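Local coordinates for protein putative oxidoreductase (Salmonella enterica subsp. enterica serovar Typhimurium, PDB 3NX4) that binds NADP and probably works as an NADPH-dependent acryloyl-CoA reductase of the medium-chain dehydrogenase/reductase family, at residues 132-137 / 263-268; 141-146 / 170-175; 151-156 / 217-222. All blocks are in the same frame, centred on the assembly; numbering follows the deposited sequence.

Interaction 1: residues 132-137 / 263-268. With NAP (NADP nicotinamide-adenine-dinucleotide phosphate), chain C.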
loop_
_atom_site.group_PDB
_atom_site.type_symbol
_atom_site.label_atom_id
_atom_site.label_comp_id
_atom_site.label_asym_id
_atom_site.label_seq_id
_atom_site.Cartn_x
_atom_site.Cartn_y
_atom_site.Cartn_z
HETATM N N MSE A 132 5.116 11.270 -12.491
HETATM C CA MSE A 132 6.392 11.457 -11.817
HETATM C C MSE A 132 6.275 11.065 -10.336
HETATM O O MSE A 132 7.145 10.379 -9.796
HETATM C CB MSE A 132 6.888 12.897 -11.962
HETATM C CG MSE A 132 8.319 13.088 -11.486
HETATM SE SE MSE A 132 9.657 12.213 -12.645
HETATM C CE MSE A 132 10.330 11.062 -11.381
ATOM N N LEU A 133 5.210 11.510 -9.672
ATOM C CA LEU A 133 4.980 11.085 -8.292
ATOM C C LEU A 133 4.891 9.555 -8.171
ATOM O O LEU A 133 5.333 8.995 -7.163
ATOM C CB LEU A 133 3.729 11.739 -7.717
ATOM C CG LEU A 133 3.808 13.262 -7.576
ATOM C CD1 LEU A 133 2.440 13.817 -7.215
ATOM C CD2 LEU A 133 4.860 13.675 -6.535
ATOM N N CYS A 134 4.319 8.884 -9.183
ATOM C CA CYS A 134 4.189 7.422 -9.142
ATOM C C CYS A 134 5.541 6.757 -9.290
ATOM O O CYS A 134 5.862 5.817 -8.581
ATOM C CB CYS A 134 3.258 6.913 -10.246
ATOM S SG CYS A 134 1.529 7.323 -9.987
ATOM N N VAL A 135 6.344 7.256 -10.218
ATOM C CA VAL A 135 7.700 6.755 -10.369
ATOM C C VAL A 135 8.496 6.946 -9.062
ATOM O O VAL A 135 9.239 6.065 -8.633
ATOM C CB VAL A 135 8.392 7.453 -11.548
ATOM C CG1 VAL A 135 9.879 7.146 -11.561
ATOM C CG2 VAL A 135 7.713 7.030 -12.876
HETATM N N MSE A 136 8.322 8.091 -8.415
HETATM C CA MSE A 136 9.039 8.344 -7.169
HETATM C C MSE A 136 8.608 7.385 -6.044
HETATM O O MSE A 136 9.422 6.975 -5.209
HETATM C CB MSE A 136 8.876 9.811 -6.767
HETATM C CG MSE A 136 9.702 10.743 -7.648
HETATM SE SE MSE A 136 9.218 12.646 -7.414
HETATM C CE MSE A 136 9.592 12.854 -5.534
ATOM N N ALA A 137 7.332 7.015 -6.043
ATOM C CA ALA A 137 6.816 6.016 -5.105
ATOM C C ALA A 137 7.479 4.653 -5.305
ATOM O O ALA A 137 7.849 3.987 -4.339
ATOM C CB ALA A 137 5.301 5.894 -5.238
ATOM N N GLN A 263 0.769 1.928 -2.767
ATOM C CA GLN A 263 0.939 3.335 -2.437
ATOM C C GLN A 263 -0.029 4.201 -3.240
ATOM O O GLN A 263 0.062 4.283 -4.470
ATOM C CB GLN A 263 2.363 3.788 -2.734
ATOM C CG GLN A 263 2.566 5.295 -2.486
ATOM C CD GLN A 263 2.419 5.663 -1.007
ATOM O OE1 GLN A 263 3.179 5.190 -0.165
ATOM N NE2 GLN A 263 1.426 6.488 -0.692
ATOM N N GLY A 264 -0.963 4.838 -2.550
ATOM C CA GLY A 264 -1.848 5.780 -3.211
ATOM C C GLY A 264 -1.071 7.042 -3.544
ATOM O O GLY A 264 -0.187 7.462 -2.789
ATOM N N VAL A 265 -1.400 7.654 -4.673
ATOM C CA VAL A 265 -0.735 8.881 -5.093
ATOM C C VAL A 265 -1.771 9.956 -5.374
ATOM O O VAL A 265 -2.613 9.786 -6.256
ATOM C CB VAL A 265 0.086 8.649 -6.372
ATOM C CG1 VAL A 265 0.591 9.968 -6.941
ATOM C CG2 VAL A 265 1.235 7.699 -6.094
ATOM N N ASP A 266 -1.721 11.044 -4.609
ATOM C CA ASP A 266 -2.570 12.213 -4.849
ATOM C C ASP A 266 -1.715 13.355 -5.379
ATOM O O ASP A 266 -0.671 13.660 -4.810
ATOM C CB ASP A 266 -3.232 12.678 -3.544
ATOM C CG ASP A 266 -3.801 14.094 -3.656
ATOM O OD1 ASP A 266 -4.710 14.293 -4.481
ATOM O OD2 ASP A 266 -3.346 15.007 -2.927
ATOM N N SER A 267 -2.157 13.999 -6.451
ATOM C CA SER A 267 -1.416 15.125 -7.017
ATOM C C SER A 267 -1.943 16.465 -6.513
ATOM O O SER A 267 -1.262 17.485 -6.607
ATOM C CB SER A 267 -1.531 15.117 -8.538
ATOM O OG SER A 267 -2.861 15.420 -8.924
ATOM N N VAL A 268 -3.164 16.463 -5.997
ATOM C CA VAL A 268 -3.856 17.708 -5.700
ATOM C C VAL A 268 -3.177 18.518 -4.605
ATOM O O VAL A 268 -2.954 19.722 -4.761
ATOM C CB VAL A 268 -5.300 17.446 -5.265
ATOM C CG1 VAL A 268 -5.991 18.758 -4.908
ATOM C CG2 VAL A 268 -6.054 16.699 -6.359
HETATM P PA NAP C . -6.652 9.312 -19.636
HETATM O O1A NAP C . -5.727 10.075 -20.490
HETATM O O2A NAP C . -8.072 9.285 -20.021
HETATM O O5B NAP C . -6.099 7.829 -19.417
HETATM C C5B NAP C . -6.962 6.853 -18.903
HETATM C C4B NAP C . -6.636 5.583 -19.676
HETATM O O4B NAP C . -7.302 4.507 -19.075
HETATM C C3B NAP C . -7.117 5.642 -21.127
HETATM O O3B NAP C . -6.089 6.114 -21.977
HETATM C C2B NAP C . -7.440 4.192 -21.433
HETATM O O2B NAP C . -6.250 3.584 -21.874
HETATM C C1B NAP C . -7.773 3.609 -20.070
HETATM N N9A NAP C . -9.222 3.460 -19.875
HETATM C C8A NAP C . -10.202 4.383 -20.148
HETATM N N7A NAP C . -11.394 3.845 -19.789
HETATM C C5A NAP C . -11.184 2.613 -19.283
HETATM C C6A NAP C . -12.038 1.640 -18.780
HETATM N N6A NAP C . -13.349 1.840 -18.729
HETATM N N1A NAP C . -11.512 0.457 -18.326
HETATM C C2A NAP C . -10.152 0.233 -18.376
HETATM N N3A NAP C . -9.306 1.197 -18.883
HETATM C C4A NAP C . -9.819 2.363 -19.331
HETATM O O3 NAP C . -6.600 9.904 -18.133
HETATM P PN NAP C . -5.378 10.570 -17.339
HETATM O O1N NAP C . -5.477 12.046 -17.385
HETATM O O2N NAP C . -4.145 9.909 -17.825
HETATM O O5D NAP C . -5.745 10.049 -15.859
HETATM C C5D NAP C . -5.737 8.664 -15.611
HETATM C C4D NAP C . -6.458 8.376 -14.304
HETATM O O4D NAP C . -5.713 8.948 -13.256
HETATM C C3D NAP C . -7.830 9.027 -14.261
HETATM O O3D NAP C . -8.718 8.181 -13.562
HETATM C C2D NAP C . -7.611 10.295 -13.470
HETATM O O2D NAP C . -8.768 10.671 -12.764
HETATM C C1D NAP C . -6.519 9.843 -12.521
HETATM N N1N NAP C . -5.678 10.931 -12.007
HETATM C C2N NAP C . -5.663 11.143 -10.658
HETATM C C3N NAP C . -4.872 12.140 -10.094
HETATM C C7N NAP C . -4.502 11.979 -8.645
HETATM O O7N NAP C . -4.320 13.111 -7.835
HETATM N N7N NAP C . -4.358 10.749 -8.165
HETATM C C4N NAP C . -4.084 12.929 -10.932
HETATM C C5N NAP C . -4.104 12.700 -12.314
HETATM C C6N NAP C . -4.901 11.685 -12.839
HETATM P P2B NAP C . -6.283 2.419 -23.002
HETATM O O1X NAP C . -4.871 2.246 -23.492
HETATM O O2X NAP C . -6.773 1.132 -22.385
HETATM O O3X NAP C . -7.195 2.870 -24.111
#

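Interaction 2: residues 141-146 / 170-175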
loop_
_atom_site.group_PDB
_atom_site.type_symbol
_atom_site.label_atom_id
_atom_site.label_comp_id
_atom_site.label_asym_id
_atom_site.label_seq_id
_atom_site.Cartn_x
_atom_site.Cartn_y
_atom_site.Cartn_z
ATOM N N ALA A 141 10.045 2.638 -2.717
ATOM C CA ALA A 141 9.854 1.232 -2.359
ATOM C C ALA A 141 11.085 0.399 -2.697
ATOM O O ALA A 141 11.125 -0.803 -2.431
ATOM C CB ALA A 141 8.607 0.668 -3.073
ATOM N N GLY A 142 12.085 1.037 -3.302
ATOM C CA GLY A 142 13.315 0.347 -3.657
ATOM C C GLY A 142 13.216 -0.473 -4.939
ATOM O O GLY A 142 14.020 -1.372 -5.174
ATOM N N ILE A 143 12.230 -0.172 -5.776
ATOM C CA ILE A 143 12.110 -0.883 -7.058
ATOM C C ILE A 143 13.097 -0.323 -8.092
ATOM O O ILE A 143 12.920 0.789 -8.578
ATOM C CB ILE A 143 10.685 -0.806 -7.655
ATOM C CG1 ILE A 143 9.621 -1.226 -6.633
ATOM C CG2 ILE A 143 10.594 -1.696 -8.898
ATOM C CD1 ILE A 143 9.921 -2.547 -5.931
ATOM N N ARG A 144 14.134 -1.092 -8.420
ATOM C CA ARG A 144 15.182 -0.631 -9.333
ATOM C C ARG A 144 14.993 -1.329 -10.686
ATOM O O ARG A 144 14.358 -2.380 -10.754
ATOM C CB ARG A 144 16.565 -0.999 -8.783
ATOM C CG ARG A 144 16.867 -0.477 -7.372
ATOM C CD ARG A 144 18.154 -1.108 -6.833
ATOM N NE ARG A 144 18.050 -2.564 -6.733
ATOM C CZ ARG A 144 19.028 -3.360 -6.312
ATOM N NH1 ARG A 144 20.208 -2.845 -5.948
ATOM N NH2 ARG A 144 18.824 -4.672 -6.249
ATOM N N PRO A 145 15.557 -0.753 -11.761
ATOM C CA PRO A 145 15.441 -1.403 -13.072
ATOM C C PRO A 145 15.918 -2.848 -13.074
ATOM O O PRO A 145 15.370 -3.674 -13.808
ATOM C CB PRO A 145 16.345 -0.541 -13.967
ATOM C CG PRO A 145 16.267 0.831 -13.354
ATOM C CD PRO A 145 16.221 0.564 -11.847
ATOM N N GLN A 146 16.935 -3.171 -12.281
ATOM C CA GLN A 146 17.424 -4.544 -12.308
ATOM C C GLN A 146 16.443 -5.488 -11.620
ATOM O O GLN A 146 16.559 -6.702 -11.746
ATOM C CB GLN A 146 18.784 -4.653 -11.627
ATOM C CG GLN A 146 18.726 -4.389 -10.120
ATOM C CD GLN A 146 20.099 -4.092 -9.545
ATOM O OE1 GLN A 146 20.557 -2.943 -9.561
ATOM N NE2 GLN A 146 20.773 -5.129 -9.049
ATOM N N LEU A 170 14.570 5.882 -17.502
ATOM C CA LEU A 170 15.248 5.484 -16.280
ATOM C C LEU A 170 15.827 4.074 -16.352
ATOM O O LEU A 170 16.469 3.624 -15.412
ATOM C CB LEU A 170 14.315 5.617 -15.070
ATOM C CG LEU A 170 14.024 7.096 -14.792
ATOM C CD1 LEU A 170 12.786 7.279 -13.924
ATOM C CD2 LEU A 170 15.263 7.831 -14.192
ATOM N N GLY A 171 15.596 3.383 -17.466
ATOM C CA GLY A 171 16.205 2.080 -17.686
ATOM C C GLY A 171 15.354 0.854 -17.358
ATOM O O GLY A 171 15.855 -0.269 -17.413
ATOM N N TYR A 172 14.075 1.041 -17.050
ATOM C CA TYR A 172 13.221 -0.109 -16.729
ATOM C C TYR A 172 12.745 -0.880 -17.968
ATOM O O TYR A 172 12.588 -0.315 -19.041
ATOM C CB TYR A 172 11.984 0.329 -15.952
ATOM C CG TYR A 172 12.273 0.861 -14.565
ATOM C CD1 TYR A 172 12.647 2.188 -14.377
ATOM C CD2 TYR A 172 12.160 0.037 -13.442
ATOM C CE1 TYR A 172 12.918 2.695 -13.095
ATOM C CE2 TYR A 172 12.424 0.534 -12.151
ATOM C CZ TYR A 172 12.800 1.863 -11.988
ATOM O OH TYR A 172 13.068 2.371 -10.713
ATOM N N GLN A 173 12.426 -2.150 -17.781
ATOM C CA GLN A 173 11.712 -2.898 -18.788
ATOM C C GLN A 173 10.258 -2.583 -18.450
ATOM O O GLN A 173 9.861 -2.744 -17.319
ATOM C CB GLN A 173 11.981 -4.389 -18.650
ATOM C CG GLN A 173 13.358 -4.792 -19.106
ATOM C CD GLN A 173 13.535 -4.580 -20.575
ATOM O OE1 GLN A 173 12.690 -4.964 -21.362
ATOM N NE2 GLN A 173 14.630 -3.964 -20.954
ATOM N N VAL A 174 9.488 -2.125 -19.429
ATOM C CA VAL A 174 8.127 -1.656 -19.225
ATOM C C VAL A 174 7.116 -2.507 -19.991
ATOM O O VAL A 174 7.280 -2.746 -21.183
ATOM C CB VAL A 174 7.969 -0.186 -19.693
ATOM C CG1 VAL A 174 6.528 0.246 -19.559
ATOM C CG2 VAL A 174 8.894 0.754 -18.864
ATOM N N ALA A 175 6.062 -2.938 -19.302
ATOM C CA ALA A 175 4.915 -3.577 -19.951
ATOM C C ALA A 175 3.772 -2.564 -19.932
ATOM O O ALA A 175 3.517 -1.938 -18.910
ATOM C CB ALA A 175 4.517 -4.868 -19.196
HETATM O O HOH W 1 12.995 -3.201 -15.280
#

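Interaction 3: residues 151-156 / 217-222. With NAP (NADP nicotinamide-adenine-dinucleotide phosphate), chain C.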
loop_
_atom_site.group_PDB
_atom_site.type_symbol
_atom_site.label_atom_id
_atom_site.label_comp_id
_atom_site.label_asym_id
_atom_site.label_seq_id
_atom_site.Cartn_x
_atom_site.Cartn_y
_atom_site.Cartn_z
ATOM N N VAL A 151 4.750 -2.712 -14.843
ATOM C CA VAL A 151 3.560 -2.608 -15.698
ATOM C C VAL A 151 2.849 -1.258 -15.511
ATOM O O VAL A 151 2.731 -0.758 -14.388
ATOM C CB VAL A 151 2.585 -3.797 -15.479
ATOM C CG1 VAL A 151 2.088 -3.828 -14.062
ATOM C CG2 VAL A 151 1.413 -3.736 -16.469
ATOM N N VAL A 152 2.395 -0.670 -16.619
ATOM C CA VAL A 152 1.646 0.592 -16.599
ATOM C C VAL A 152 0.290 0.306 -17.223
ATOM O O VAL A 152 0.229 -0.170 -18.347
ATOM C CB VAL A 152 2.348 1.698 -17.452
ATOM C CG1 VAL A 152 1.526 3.011 -17.456
ATOM C CG2 VAL A 152 3.762 1.952 -16.950
ATOM N N THR A 153 -0.787 0.578 -16.495
ATOM C CA THR A 153 -2.136 0.340 -16.998
ATOM C C THR A 153 -2.703 1.665 -17.531
ATOM O O THR A 153 -2.113 2.722 -17.309
ATOM C CB THR A 153 -3.050 -0.258 -15.908
ATOM O OG1 THR A 153 -3.216 0.683 -14.844
ATOM C CG2 THR A 153 -2.433 -1.549 -15.331
ATOM N N GLY A 154 -3.819 1.610 -18.253
ATOM C CA GLY A 154 -4.302 2.793 -18.962
ATOM C C GLY A 154 -3.160 3.488 -19.691
ATOM O O GLY A 154 -3.070 4.710 -19.704
ATOM N N ALA A 155 -2.302 2.698 -20.329
ATOM C CA ALA A 155 -0.984 3.164 -20.765
ATOM C C ALA A 155 -0.961 4.256 -21.836
ATOM O O ALA A 155 -0.005 5.037 -21.906
ATOM C CB ALA A 155 -0.144 1.969 -21.225
ATOM N N SER A 156 -1.977 4.289 -22.691
ATOM C CA SER A 156 -1.977 5.241 -23.800
ATOM C C SER A 156 -2.503 6.620 -23.383
ATOM O O SER A 156 -2.494 7.553 -24.186
ATOM C CB SER A 156 -2.808 4.700 -24.966
ATOM O OG SER A 156 -4.176 4.638 -24.613
ATOM N N ASP A 217 -0.702 2.262 -11.743
ATOM C CA ASP A 217 -2.078 1.992 -12.140
ATOM C C ASP A 217 -2.935 3.242 -12.228
ATOM O O ASP A 217 -2.987 4.040 -11.287
ATOM C CB ASP A 217 -2.761 1.018 -11.183
ATOM C CG ASP A 217 -4.219 0.776 -11.562
ATOM O OD1 ASP A 217 -4.478 0.167 -12.636
ATOM O OD2 ASP A 217 -5.108 1.219 -10.803
ATOM N N THR A 218 -3.592 3.405 -13.370
ATOM C CA THR A 218 -4.470 4.527 -13.630
ATOM C C THR A 218 -5.919 4.084 -13.838
ATOM O O THR A 218 -6.781 4.899 -14.076
ATOM C CB THR A 218 -4.032 5.258 -14.901
ATOM O OG1 THR A 218 -4.324 4.443 -16.033
ATOM C CG2 THR A 218 -2.546 5.559 -14.870
ATOM N N VAL A 219 -6.155 2.782 -13.784
ATOM C CA VAL A 219 -7.461 2.215 -14.080
ATOM C C VAL A 219 -8.321 1.818 -12.889
ATOM O O VAL A 219 -9.520 1.997 -12.904
ATOM C CB VAL A 219 -7.314 0.996 -15.007
ATOM C CG1 VAL A 219 -8.661 0.416 -15.344
ATOM C CG2 VAL A 219 -6.545 1.363 -16.246
ATOM N N GLY A 220 -7.697 1.260 -11.867
ATOM C CA GLY A 220 -8.427 0.816 -10.706
ATOM C C GLY A 220 -9.271 -0.402 -11.022
ATOM O O GLY A 220 -9.038 -1.099 -11.988
ATOM N N ASP A 221 -10.258 -0.651 -10.175
ATOM C CA ASP A 221 -11.207 -1.732 -10.373
ATOM C C ASP A 221 -10.566 -3.104 -10.526
ATOM O O ASP A 221 -9.638 -3.452 -9.817
ATOM C CB ASP A 221 -12.054 -1.440 -11.605
ATOM C CG ASP A 221 -13.351 -2.226 -11.624
ATOM O OD1 ASP A 221 -14.041 -2.266 -10.593
ATOM O OD2 ASP A 221 -13.669 -2.806 -12.674
ATOM N N LYS A 222 -11.078 -3.867 -11.482
ATOM C CA LYS A 222 -10.598 -5.209 -11.763
ATOM C C LYS A 222 -9.170 -5.267 -12.270
ATOM O O LYS A 222 -8.439 -6.184 -11.953
ATOM C CB LYS A 222 -11.533 -5.947 -12.715
ATOM C CG LYS A 222 -12.706 -6.591 -12.022
ATOM C CD LYS A 222 -13.678 -7.190 -13.012
ATOM C CE LYS A 222 -14.857 -7.820 -12.304
ATOM N NZ LYS A 222 -15.609 -6.813 -11.530
HETATM P PA NAP C . -6.652 9.312 -19.636
HETATM O O1A NAP C . -5.727 10.075 -20.490
HETATM O O2A NAP C . -8.072 9.285 -20.021
HETATM O O5B NAP C . -6.099 7.829 -19.417
HETATM C C5B NAP C . -6.962 6.853 -18.903
HETATM C C4B NAP C . -6.636 5.583 -19.676
HETATM O O4B NAP C . -7.302 4.507 -19.075
HETATM C C3B NAP C . -7.117 5.642 -21.127
HETATM O O3B NAP C . -6.089 6.114 -21.977
HETATM C C2B NAP C . -7.440 4.192 -21.433
HETATM O O2B NAP C . -6.250 3.584 -21.874
HETATM C C1B NAP C . -7.773 3.609 -20.070
HETATM N N9A NAP C . -9.222 3.460 -19.875
HETATM C C8A NAP C . -10.202 4.383 -20.148
HETATM N N7A NAP C . -11.394 3.845 -19.789
HETATM C C5A NAP C . -11.184 2.613 -19.283
HETATM C C6A NAP C . -12.038 1.640 -18.780
HETATM N N6A NAP C . -13.349 1.840 -18.729
HETATM N N1A NAP C . -11.512 0.457 -18.326
HETATM C C2A NAP C . -10.152 0.233 -18.376
HETATM N N3A NAP C . -9.306 1.197 -18.883
HETATM C C4A NAP C . -9.819 2.363 -19.331
HETATM O O3 NAP C . -6.600 9.904 -18.133
HETATM P PN NAP C . -5.378 10.570 -17.339
HETATM O O1N NAP C . -5.477 12.046 -17.385
HETATM O O2N NAP C . -4.145 9.909 -17.825
HETATM O O5D NAP C . -5.745 10.049 -15.859
HETATM C C5D NAP C . -5.737 8.664 -15.611
HETATM C C4D NAP C . -6.458 8.376 -14.304
HETATM O O4D NAP C . -5.713 8.948 -13.256
HETATM C C3D NAP C . -7.830 9.027 -14.261
HETATM O O3D NAP C . -8.718 8.181 -13.562
HETATM C C2D NAP C . -7.611 10.295 -13.470
HETATM O O2D NAP C . -8.768 10.671 -12.764
HETATM C C1D NAP C . -6.519 9.843 -12.521
HETATM N N1N NAP C . -5.678 10.931 -12.007
HETATM C C2N NAP C . -5.663 11.143 -10.658
HETATM C C3N NAP C . -4.872 12.140 -10.094
HETATM C C7N NAP C . -4.502 11.979 -8.645
HETATM O O7N NAP C . -4.320 13.111 -7.835
HETATM N N7N NAP C . -4.358 10.749 -8.165
HETATM C C4N NAP C . -4.084 12.929 -10.932
HETATM C C5N NAP C . -4.104 12.700 -12.314
HETATM C C6N NAP C . -4.901 11.685 -12.839
HETATM P P2B NAP C . -6.283 2.419 -23.002
HETATM O O1X NAP C . -4.871 2.246 -23.492
HETATM O O2X NAP C . -6.773 1.132 -22.385
HETATM O O3X NAP C . -7.195 2.870 -24.111
#

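Interaction 1: residues 132-137 / 263-268
Helix 118-140 lies through an apolar seam against strand 261-264, the last strand of the Rossmann-type sheet within this subunit, which pairs antiparallel with a strand of the second subunit; the chain leaving it holds the nicotinamide end of NADP. Val265 has CG1 anti to the backbone N (chi1 171°) and CG2 anti to the carbonyl carbon, so both methyls reach the helix: CG1 meets CB of Leu133 at 3.7 Å, and CG2 rests on SG of Cys134 at 3.9 Å. A chi1 of -70° sets that sulfur beside its own backbone N, where it also touches the side chain of Cys240. Leu133 shares this first torsion, but its second is extended, and CD1 is carried along the loop to lie against the carbonyl O of Asp266 at 3.9 Å and close to CA of Ser267. Toward the other end, CB of Ala137 packs on CG of Gln263. Beyond CG the glutamine bends (chi2 66°), so NE2 gives a nearly straight, in-plane bond to the carbonyl O of Gly264 while OE1 accepts from Arg261 of the second subunit. Asp266 turns its CB away from the helix; OD1 closes an Asx turn with N of Val268, and OD2 meets Tyr233 of the second subunit.

The carboxamide of NADP is read from both ends. Val265 O accepts from N7N at 2.8 Å, and O7N is gripped twice by Ser267, by N at 2.7 Å and by OG at 2.9 Å, the hydroxyl standing between its backbone N and carbonyl carbon. No hydrogen bond joins 132-137 to 263-268, so between these segments the packing is apolar. The donor-acceptor pattern fixes which way round the carboxamide sits and, with two donors on O7N, would probably polarise it.

Interaction 2: residues 141-146 / 170-175
Two helix ends of the Rossmann domain, each finished by a Schellman motif, meet here: the turn that follows helix 118-140 and the one that follows helix 158-169, the crossover helix of a beta-alpha-beta unit. The ring of Tyr172 carries most of the contact. Over one face lies Pro145, whose CG is 3.8 Å from the ring centroid and only 8° off the ring normal, a well-centred CH-pi contact. The proline is spread obliquely across the same face rather than touching it at one point: CD comes to 3.7 Å from CZ of Tyr172, while CA stands over CD2. At the ring edge, in its plane, the phenol OH donates to the carbonyl O of Ile143 at 2.7 Å and lies in the plane of that carbonyl too. Ring rotation is thus limited by the proline ring over one face and a single acceptor at the tip.

Pro145 also presses on the helix terminus: CG reaches the carbonyl O of Leu170 as well, and CB meets that of Gly171 at 3.5 Å.

The next shell explains how these groups are placed. A chi1 of -67° puts CG of Tyr172 beside its backbone N, and the ring also packs on Leu167 of the crossover helix. Gly142 and Gly171 both have positive phi, which lets each chain turn sharply out of its helix into this meeting. Ile143 directs its side chain inward onto Cys236 and Ala213 beneath. On the outer side, the guanidinium of Arg144 has CD of Gln146 over its face, and its NH2 forms a salt bridge with Asp147. One water joins the two backbones, donating to Pro145 O and accepting from Gln173 N, each at 2.8 Å.

Interaction 3: residues 151-156 / 217-222
Hydrogen bonds dominate this meeting of neighbouring strand ends in the Rossmann sheet, where the glycine-rich loop after strand 150-152 faces the turn after strand 212-217. Thr153 OG1 works in both directions: it donates to OD1 of Asp217 at 2.6 Å and accepts from the backbone N of Thr218 at 3.1 Å. Its chi1 of 64° sets the hydroxyl between backbone N and carbonyl carbon, aimed across at the turn. Thr218 adopts the same conformation and returns a bond from OG1 to the carbonyl O of Thr153, also 3.1 Å, but the donor stands above the carbonyl plane. Within the turn, OD2 of Asp217 uses its syn lone pair to accept from Gly220 N at 2.8 Å, completing an Asx motif, and OD1 adds weak bonds from the N atoms of Val219 and Gly220.

Packing is close around Gly154. Its CA lies 3.4 Å from OG1 of Thr218, and its N is met by CG2 of Val219 at the same distance. The other methyl of Val219, CG1, touches the adenine at C2A (3.4 Å).

Contacts with the cofactor's adenosine half continue at Gly154, which passes the ribose O4B, and at Ser156, whose OG donates to O1X of the 2'-phosphate at 2.7 Å and also meets Arg180. The carbonyl O of Thr218 lies against C4D of the nicotinamide ribose.

Asp217 is buried yet surrounded by neutral donors, which would probably favour its ionised form. Its carboxylate orients Thr153 and the turn from the second shell, while Ser156 addresses the phosphate that distinguishes NADP from NAD.

Overall arrangement
All three contacts belong to the Rossmann domain and reach its six-stranded parallel sheet. Interactions 1 and 3 are buried and both touch NADP, one at the nicotinamide end and the other mainly at the adenosine end, with Thr218 reaching the nicotinamide ribose, though about 6 Å separates their nearest atoms. Interaction 2 is partly exposed and lies away from the cofactor. It touches both of the others: Val135 packs on Leu170, and strands 174-178 and 150-152 run as neighbours, with Ala175 O probably bonded to Val152 N. Apolar packing joins the segments of 132-137/263-268, polar bonds prevail in 151-156/217-222, and an aromatic face, a phenol and a water share the work in 141-146/170-175.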